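Local coordinates for protein DNA polymerase sliding clamp 2 (Sulfolobus tokodaii, PDB 3AIZ) that forms part of a toroidal ring around DNA, a moving platform that tethers the DNA polymerase catalytic subunit and other proteins during high-speed replication, at residues S7-F12 / A87-E92; L28-D33 / E58-D63; V130-T135 / N224-K229. All blocks are in the same frame, centred on the assembly; numbering follows the deposited sequence.

Contacts 1 and 2 lie together in the N-terminal domain of this PCNA subunit, their centres about 14 Å apart, and contact 3 belongs to the C-terminal domain, its centre about 33 Å from that of contact 1 and 31 Å from that of contact 2. Along the chain, contact 2 is nested within the span closed by contact 1; contact 3 comes after both. The first two touch directly, where L91 CD1 meets F30 CE2 at 4.1 Å, so strand 88-93, under helix 9-16, meets strand 25-30 through one hydrophobic interior. Contact 3 instead sets what is probably the end of the interdomain connecting loop against strand 226-233, on the opposite side of the chain's centre from contact 1.

Contact 1: S7-F12 / A87-E92; sequences SSAKDF and ATVTLE
F12 and L91 meet tip to tip, with the phenyl ring offering its edge: L91 CD1 lies near the ring plane, 4.1 Å from F12 CE1. F50 also meets this ring, its plane inclined to it, and L79 of helix 72-80 adds a further aliphatic contact. The F12 side chain runs with CG anti to the backbone N (chi1 -158°), which carries the ring out from the first turn of helix 9-16 to L91. One turn back, A9 points its methyl at the strand. Its CB touches V89 CG2, the branch beside the backbone N, and lies 4.1 Å from A87 CB.

Polar anchoring is at the helix start. A9 N donates to A87 O over 2.7 Å. The bond is nearly straight at 166°, with the donor tilted 24° from the carbonyl plane. A87 O thus ties the strand entry to the helix's first residue, while S8 acts as N-cap, its OG accepting from D11 N at 3.1 Å. D11 has two more partners, a salt bridge from K10 NZ and a hydrogen bond between its OD2 and S236 OG. Strand 3-6 pairs antiparallel with 88-93, and the chain then turns through S7 and the S8 N-cap into helix 9-16, which packs on the strand: the helix-on-sheet layer of the PCNA fold, whose helices in related rings line the DNA channel.

Contact 2: L28-D33 / E58-D63; sequences LNFTED and EDYTID
F30, T31 and E32 pass Y60 and I62 with the two backbones well separated; the nearest CA atoms, those of E32 and I62, are 7.3 Å apart, and no backbone hydrogen bond joins the segments. Residues 31-33 form the tight connection of a beta hairpin in the PCNA N-terminal domain, linking strand 25-30 to its antiparallel neighbour 34-40. Facing it, the chain turns a corner at D59, in a left-handed backbone conformation, and Y60 and I62 then point their side chains back at the hairpin.

Y60 carries the polar link. With CG anti to the backbone N (chi1 -174°), its ring extends across to the turn, and OH donates to T31 O at 2.7 Å. That hydroxyl approaches at a C=O...O angle of 142°, tilted 25° from the carbonyl plane, and T31 O lies near the plane of the tyrosine ring, at its edge. The same OH sits 3.8 Å from F30 CB and near the plane of the phenyl ring, at the edge. T31 uses its own hydroxyl on the hairpin itself, bonding S34 O. F30 continues inward to I2 and to I68 of strand 66-71, while I35 touches both aromatic residues.

I62 completes the cover. Its CG2 lies 4.1 Å above one face of the Y60 ring, offset toward the rim, and its extended other branch brings CD1 to 3.6 Å from F30 O and 3.7 Å from T31 O.

Contact 3: V130-T135 / N224-K229; sequences VNLSVT and NNIPMK
V130 and I226 lie alongside each other, pointing opposite ways, and touch where V130 CG2 meets I226 CD1 at 3.9 Å. The isoleucine holds CG1 between its backbone N and carbonyl carbon (chi1 71°), which brings the CD1 tip against residues 130-132. N131 contributes its backbone to this spot: its carbonyl O is 3.3 Å from I226 CD1. L132 lies obliquely across I226, with L132 CD1 4.1 Å from I226 CD1, so that one terminal methyl is gathered by three consecutive residues.

The other branch of L132 turns to K229. That lysine runs fully extended, CG anti to the backbone N, and the leucine crosses it at about a right angle; L132 CD2 rests 4.0 Å from K229 CD and 4.1 Å from K229 CB. The leucine meets the aliphatic part of the lysine; NZ, farther out, has a long, weak ion pair with E231.

Residues 130-133 probably correspond to the end of the interdomain connecting loop of PCNA, which here comes down onto strand 226-233. In relatives, the groove between this loop and the C-terminal domain receives PIP-box peptides; P227, which touches W243 and P246, and probably I226 lie where that groove would be expected. No hydrogen bond spans the two segments.

Polar ties lead elsewhere: I226 O accepts from Y200 OH of strand 196-201, and V134 bonds the backbone of F222, which S133 and V134 both face in a classic beta bulge.

Contact 1: S7-F12 / A87-E92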
loop_
_atom_site.group_PDB
_atom_site.type_symbol
_atom_site.label_atom_id
_atom_site.label_comp_id
_atom_site.label_asym_id
_atom_site.label_seq_id
_atom_site.Cartn_x
_atom_site.Cartn_y
_atom_site.Cartn_z
ATOM N N SER A 7 -15.169 12.289 29.309
ATOM C CA SER A 7 -16.050 12.275 28.141
ATOM C C SER A 7 -15.343 12.179 26.789
ATOM O O SER A 7 -16.000 12.135 25.751
ATOM C CB SER A 7 -16.967 13.502 28.148
ATOM O OG SER A 7 -16.228 14.689 27.918
ATOM N N SER A 8 -14.014 12.146 26.792
ATOM C CA SER A 8 -13.277 12.102 25.531
ATOM C C SER A 8 -11.996 11.274 25.590
ATOM O O SER A 8 -10.997 11.694 26.173
ATOM C CB SER A 8 -12.958 13.516 25.043
ATOM O OG SER A 8 -12.194 13.474 23.851
ATOM N N ALA A 9 -12.031 10.100 24.969
ATOM C CA ALA A 9 -10.856 9.248 24.875
ATOM C C ALA A 9 -9.775 9.925 24.042
ATOM O O ALA A 9 -8.594 9.874 24.382
ATOM C CB ALA A 9 -11.225 7.902 24.271
ATOM N N LYS A 10 -10.189 10.562 22.952
ATOM C CA LYS A 10 -9.254 11.221 22.049
ATOM C C LYS A 10 -8.468 12.316 22.763
ATOM O O LYS A 10 -7.238 12.343 22.710
ATOM C CB LYS A 10 -9.988 11.804 20.838
ATOM C CG LYS A 10 -9.069 12.200 19.692
ATOM C CD LYS A 10 -9.832 12.899 18.574
ATOM C CE LYS A 10 -10.263 14.299 18.986
ATOM N NZ LYS A 10 -9.092 15.183 19.249
ATOM N N ASP A 11 -9.181 13.217 23.430
ATOM C CA ASP A 11 -8.548 14.316 24.153
ATOM C C ASP A 11 -7.602 13.809 25.239
ATOM O O ASP A 11 -6.504 14.338 25.412
ATOM C CB ASP A 11 -9.602 15.250 24.749
ATOM C CG ASP A 11 -10.327 16.058 23.689
ATOM O OD1 ASP A 11 -9.790 16.183 22.568
ATOM O OD2 ASP A 11 -11.429 16.572 23.974
ATOM N N PHE A 12 -8.034 12.779 25.960
ATOM C CA PHE A 12 -7.206 12.145 26.978
ATOM C C PHE A 12 -5.878 11.690 26.371
ATOM O O PHE A 12 -4.815 11.878 26.962
ATOM C CB PHE A 12 -7.942 10.945 27.579
ATOM C CG PHE A 12 -7.457 10.550 28.947
ATOM C CD1 PHE A 12 -8.352 10.390 29.991
ATOM C CD2 PHE A 12 -6.110 10.338 29.189
ATOM C CE1 PHE A 12 -7.914 10.023 31.250
ATOM C CE2 PHE A 12 -5.666 9.974 30.446
ATOM C CZ PHE A 12 -6.569 9.816 31.479
ATOM N N ALA A 87 -15.828 8.603 21.745
ATOM C CA ALA A 87 -15.622 7.545 22.726
ATOM C C ALA A 87 -15.251 8.120 24.087
ATOM O O ALA A 87 -14.433 9.034 24.180
ATOM C CB ALA A 87 -14.548 6.583 22.248
ATOM N N THR A 88 -15.857 7.582 25.140
ATOM C CA THR A 88 -15.576 8.036 26.496
ATOM C C THR A 88 -14.564 7.121 27.175
ATOM O O THR A 88 -14.202 6.076 26.638
ATOM C CB THR A 88 -16.858 8.110 27.349
ATOM O OG1 THR A 88 -17.396 6.795 27.527
ATOM C CG2 THR A 88 -17.896 8.992 26.672
ATOM N N VAL A 89 -14.107 7.521 28.357
ATOM C CA VAL A 89 -13.139 6.735 29.111
ATOM C C VAL A 89 -13.513 6.674 30.587
ATOM O O VAL A 89 -13.919 7.674 31.174
ATOM C CB VAL A 89 -11.719 7.318 28.987
ATOM C CG1 VAL A 89 -10.761 6.588 29.912
ATOM C CG2 VAL A 89 -11.239 7.228 27.560
ATOM N N THR A 90 -13.378 5.494 31.181
ATOM C CA THR A 90 -13.605 5.343 32.610
ATOM C C THR A 90 -12.345 4.834 33.294
ATOM O O THR A 90 -11.650 3.964 32.772
ATOM C CB THR A 90 -14.782 4.393 32.915
ATOM O OG1 THR A 90 -14.496 3.089 32.398
ATOM C CG2 THR A 90 -16.067 4.913 32.289
ATOM N N LEU A 91 -12.052 5.398 34.460
ATOM C CA LEU A 91 -10.914 4.980 35.263
ATOM C C LEU A 91 -11.424 4.344 36.547
ATOM O O LEU A 91 -12.126 4.984 37.328
ATOM C CB LEU A 91 -10.026 6.179 35.593
ATOM C CG LEU A 91 -9.493 6.980 34.403
ATOM C CD1 LEU A 91 -8.813 8.250 34.880
ATOM C CD2 LEU A 91 -8.540 6.139 33.572
ATOM N N GLU A 92 -11.070 3.082 36.761
ATOM C CA GLU A 92 -11.551 2.343 37.919
ATOM C C GLU A 92 -10.397 1.717 38.695
ATOM O O GLU A 92 -9.612 0.947 38.142
ATOM C CB GLU A 92 -12.540 1.267 37.473
ATOM C CG GLU A 92 -13.165 0.471 38.602
ATOM C CD GLU A 92 -14.151 -0.563 38.096
ATOM O OE1 GLU A 92 -14.603 -0.433 36.937
ATOM O OE2 GLU A 92 -14.474 -1.503 38.853
#

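Contact 2: L28-D33 / E58-D63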
loop_
_atom_site.group_PDB
_atom_site.type_symbol
_atom_site.label_atom_id
_atom_site.label_comp_id
_atom_site.label_asym_id
_atom_site.label_seq_id
_atom_site.Cartn_x
_atom_site.Cartn_y
_atom_site.Cartn_z
ATOM N N LEU A 28 -0.606 8.903 38.472
ATOM C CA LEU A 28 -1.930 9.501 38.399
ATOM C C LEU A 28 -2.442 9.799 39.800
ATOM O O LEU A 28 -2.617 8.891 40.611
ATOM C CB LEU A 28 -2.909 8.569 37.686
ATOM C CG LEU A 28 -2.928 8.572 36.158
ATOM C CD1 LEU A 28 -3.838 7.470 35.648
ATOM C CD2 LEU A 28 -3.377 9.926 35.630
ATOM N N ASN A 29 -2.678 11.074 40.083
ATOM C CA ASN A 29 -3.177 11.484 41.387
ATOM C C ASN A 29 -4.678 11.744 41.364
ATOM O O ASN A 29 -5.152 12.634 40.658
ATOM C CB ASN A 29 -2.431 12.724 41.881
ATOM C CG ASN A 29 -0.939 12.491 42.010
ATOM O OD1 ASN A 29 -0.496 11.632 42.771
ATOM N ND2 ASN A 29 -0.154 13.261 41.266
ATOM N N PHE A 30 -5.418 10.957 42.137
ATOM C CA PHE A 30 -6.860 11.134 42.257
ATOM C C PHE A 30 -7.192 11.933 43.511
ATOM O O PHE A 30 -7.006 11.454 44.627
ATOM C CB PHE A 30 -7.567 9.780 42.302
ATOM C CG PHE A 30 -7.396 8.962 41.056
ATOM C CD1 PHE A 30 -6.298 8.134 40.899
ATOM C CD2 PHE A 30 -8.336 9.019 40.041
ATOM C CE1 PHE A 30 -6.139 7.380 39.752
ATOM C CE2 PHE A 30 -8.183 8.266 38.892
ATOM C CZ PHE A 30 -7.083 7.446 38.747
ATOM N N THR A 31 -7.677 13.154 43.320
ATOM C CA THR A 31 -8.047 14.009 44.440
ATOM C C THR A 31 -9.512 14.398 44.334
ATOM O O THR A 31 -10.193 14.022 43.382
ATOM C CB THR A 31 -7.194 15.290 44.488
ATOM O OG1 THR A 31 -7.628 16.197 43.467
ATOM C CG2 THR A 31 -5.725 14.965 44.286
ATOM N N GLU A 32 -9.993 15.155 45.314
ATOM C CA GLU A 32 -11.383 15.589 45.328
ATOM C C GLU A 32 -11.654 16.607 44.225
ATOM O O GLU A 32 -12.742 16.641 43.651
ATOM C CB GLU A 32 -11.742 16.190 46.688
ATOM C CG GLU A 32 -13.187 16.656 46.800
ATOM C CD GLU A 32 -13.459 17.421 48.083
ATOM O OE1 GLU A 32 -12.485 17.813 48.762
ATOM O OE2 GLU A 32 -14.645 17.635 48.410
ATOM N N ASP A 33 -10.654 17.430 43.925
ATOM C CA ASP A 33 -10.831 18.537 42.993
ATOM C C ASP A 33 -10.387 18.229 41.562
ATOM O O ASP A 33 -10.774 18.930 40.628
ATOM C CB ASP A 33 -10.114 19.788 43.508
ATOM C CG ASP A 33 -10.749 20.343 44.767
ATOM O OD1 ASP A 33 -11.831 19.850 45.157
ATOM O OD2 ASP A 33 -10.171 21.275 45.367
ATOM N N GLU A 58 -17.313 12.878 35.309
ATOM C CA GLU A 58 -18.655 12.419 35.654
ATOM C C GLU A 58 -18.603 11.114 36.439
ATOM O O GLU A 58 -17.612 10.386 36.381
ATOM C CB GLU A 58 -19.512 12.244 34.398
ATOM C CG GLU A 58 -19.880 13.545 33.701
ATOM C CD GLU A 58 -18.729 14.136 32.910
ATOM O OE1 GLU A 58 -17.972 13.361 32.288
ATOM O OE2 GLU A 58 -18.588 15.377 32.903
ATOM N N ASP A 59 -19.675 10.830 37.174
ATOM C CA ASP A 59 -19.786 9.600 37.954
ATOM C C ASP A 59 -18.500 9.352 38.736
ATOM O O ASP A 59 -17.977 8.239 38.759
ATOM C CB ASP A 59 -20.086 8.414 37.034
ATOM C CG ASP A 59 -20.708 7.243 37.771
ATOM O OD1 ASP A 59 -20.918 7.353 38.997
ATOM O OD2 ASP A 59 -20.989 6.214 37.119
ATOM N N TYR A 60 -18.001 10.404 39.374
ATOM C CA TYR A 60 -16.709 10.363 40.047
ATOM C C TYR A 60 -16.841 9.964 41.513
ATOM O O TYR A 60 -17.221 10.774 42.357
ATOM C CB TYR A 60 -16.020 11.725 39.927
ATOM C CG TYR A 60 -14.606 11.764 40.455
ATOM C CD1 TYR A 60 -13.843 10.609 40.544
ATOM C CD2 TYR A 60 -14.027 12.962 40.849
ATOM C CE1 TYR A 60 -12.548 10.645 41.021
ATOM C CE2 TYR A 60 -12.733 13.006 41.326
ATOM C CZ TYR A 60 -11.999 11.846 41.411
ATOM O OH TYR A 60 -10.710 11.885 41.886
ATOM N N THR A 61 -16.526 8.706 41.808
ATOM C CA THR A 61 -16.551 8.208 43.177
ATOM C C THR A 61 -15.138 8.121 43.736
ATOM O O THR A 61 -14.239 7.581 43.093
ATOM C CB THR A 61 -17.214 6.820 43.268
ATOM O OG1 THR A 61 -18.619 6.940 43.013
ATOM C CG2 THR A 61 -17.011 6.221 44.650
ATOM N N ILE A 62 -14.946 8.657 44.934
ATOM C CA ILE A 62 -13.641 8.627 45.578
ATOM C C ILE A 62 -13.778 8.707 47.094
ATOM O O ILE A 62 -14.322 9.672 47.628
ATOM C CB ILE A 62 -12.735 9.767 45.073
ATOM C CG1 ILE A 62 -11.423 9.794 45.857
ATOM C CG2 ILE A 62 -13.453 11.105 45.173
ATOM C CD1 ILE A 62 -10.478 10.890 45.422
ATOM N N ASP A 63 -13.287 7.680 47.780
ATOM C CA ASP A 63 -13.351 7.640 49.237
ATOM C C ASP A 63 -12.318 8.573 49.862
ATOM O O ASP A 63 -12.650 9.409 50.702
ATOM C CB ASP A 63 -13.177 6.208 49.757
ATOM C CG ASP A 63 -11.875 5.568 49.304
ATOM O OD1 ASP A 63 -11.288 6.033 48.303
ATOM O OD2 ASP A 63 -11.442 4.591 49.950
#

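Contact 3: V130-T135 / N224-K229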
loop_
_atom_site.group_PDB
_atom_site.type_symbol
_atom_site.label_atom_id
_atom_site.label_comp_id
_atom_site.label_asym_id
_atom_site.label_seq_id
_atom_site.Cartn_x
_atom_site.Cartn_y
_atom_site.Cartn_z
ATOM N N VAL A 130 3.575 32.982 41.169
ATOM C CA VAL A 130 4.069 34.281 40.736
ATOM C C VAL A 130 2.968 35.089 40.066
ATOM O O VAL A 130 1.891 34.569 39.773
ATOM C CB VAL A 130 5.234 34.134 39.744
ATOM C CG1 VAL A 130 6.428 33.471 40.414
ATOM C CG2 VAL A 130 4.789 33.338 38.530
ATOM N N ASN A 131 3.245 36.364 39.823
ATOM C CA ASN A 131 2.304 37.226 39.125
ATOM C C ASN A 131 2.634 37.318 37.641
ATOM O O ASN A 131 3.641 37.913 37.252
ATOM C CB ASN A 131 2.287 38.624 39.742
ATOM C CG ASN A 131 1.391 39.585 38.980
ATOM O OD1 ASN A 131 0.295 39.223 38.551
ATOM N ND2 ASN A 131 1.856 40.818 38.809
ATOM N N LEU A 132 1.783 36.718 36.817
ATOM C CA LEU A 132 1.950 36.775 35.371
ATOM C C LEU A 132 1.593 38.161 34.843
ATOM O O LEU A 132 0.423 38.462 34.602
ATOM C CB LEU A 132 1.096 35.703 34.690
ATOM C CG LEU A 132 1.740 34.331 34.465
ATOM C CD1 LEU A 132 2.795 34.030 35.516
ATOM C CD2 LEU A 132 0.673 33.248 34.459
ATOM N N SER A 133 2.609 39.001 34.672
ATOM C CA SER A 133 2.412 40.360 34.188
ATOM C C SER A 133 1.765 40.354 32.809
ATOM O O SER A 133 0.927 41.200 32.500
ATOM C CB SER A 133 3.749 41.100 34.121
ATOM O OG SER A 133 4.461 40.989 35.341
ATOM N N VAL A 134 2.161 39.391 31.985
ATOM C CA VAL A 134 1.677 39.310 30.614
ATOM C C VAL A 134 1.027 37.963 30.324
ATOM O O VAL A 134 1.619 36.913 30.569
ATOM C CB VAL A 134 2.819 39.528 29.604
ATOM C CG1 VAL A 134 2.306 39.378 28.182
ATOM C CG2 VAL A 134 3.454 40.894 29.808
ATOM N N THR A 135 -0.195 38.002 29.805
ATOM C CA THR A 135 -0.880 36.795 29.362
ATOM C C THR A 135 -1.507 37.025 27.993
ATOM O O THR A 135 -2.067 38.086 27.729
ATOM C CB THR A 135 -1.981 36.356 30.352
ATOM O OG1 THR A 135 -2.948 37.404 30.498
ATOM C CG2 THR A 135 -1.384 36.027 31.711
ATOM N N ASN A 224 8.571 39.583 34.199
ATOM C CA ASN A 224 9.990 39.917 34.249
ATOM C C ASN A 224 10.833 38.841 34.919
ATOM O O ASN A 224 10.807 38.688 36.139
ATOM C CB ASN A 224 10.214 41.264 34.937
ATOM C CG ASN A 224 10.157 42.427 33.970
ATOM O OD1 ASN A 224 9.114 42.710 33.383
ATOM N ND2 ASN A 224 11.285 43.107 33.796
ATOM N N ASN A 225 11.578 38.097 34.107
ATOM C CA ASN A 225 12.491 37.080 34.612
ATOM C C ASN A 225 11.822 36.072 35.546
ATOM O O ASN A 225 12.430 35.607 36.508
ATOM C CB ASN A 225 13.687 37.738 35.302
ATOM C CG ASN A 225 14.489 38.619 34.362
ATOM O OD1 ASN A 225 14.421 38.470 33.140
ATOM N ND2 ASN A 225 15.259 39.542 34.927
ATOM N N ILE A 226 10.566 35.745 35.258
ATOM C CA ILE A 226 9.845 34.720 36.004
ATOM C C ILE A 226 9.411 33.604 35.056
ATOM O O ILE A 226 9.318 33.816 33.847
ATOM C CB ILE A 226 8.608 35.299 36.718
ATOM C CG1 ILE A 226 7.525 35.665 35.702
ATOM C CG2 ILE A 226 8.991 36.503 37.566
ATOM C CD1 ILE A 226 6.242 36.157 36.333
ATOM N N PRO A 227 9.147 32.406 35.602
ATOM C CA PRO A 227 8.744 31.255 34.786
ATOM C C PRO A 227 7.558 31.559 33.876
ATOM O O PRO A 227 6.688 32.350 34.237
ATOM C CB PRO A 227 8.350 30.212 35.832
ATOM C CG PRO A 227 9.167 30.557 37.019
ATOM C CD PRO A 227 9.260 32.055 37.028
ATOM N N MET A 228 7.537 30.933 32.703
ATOM C CA MET A 228 6.432 31.083 31.763
ATOM C C MET A 228 5.451 29.928 31.917
ATOM O O MET A 228 5.855 28.778 32.085
ATOM C CB MET A 228 6.951 31.142 30.325
ATOM C CG MET A 228 5.860 31.047 29.266
ATOM S SD MET A 228 6.494 30.911 27.580
ATOM C CE MET A 228 7.109 32.570 27.305
ATOM N N LYS A 229 4.162 30.242 31.855
ATOM C CA LYS A 229 3.118 29.243 32.021
ATOM C C LYS A 229 2.316 29.063 30.739
ATOM O O LYS A 229 1.759 30.024 30.209
ATOM C CB LYS A 229 2.185 29.650 33.164
ATOM C CG LYS A 229 1.013 28.711 33.389
ATOM C CD LYS A 229 0.073 29.271 34.442
ATOM C CE LYS A 229 -1.079 28.325 34.732
ATOM N NZ LYS A 229 -1.996 28.887 35.761
#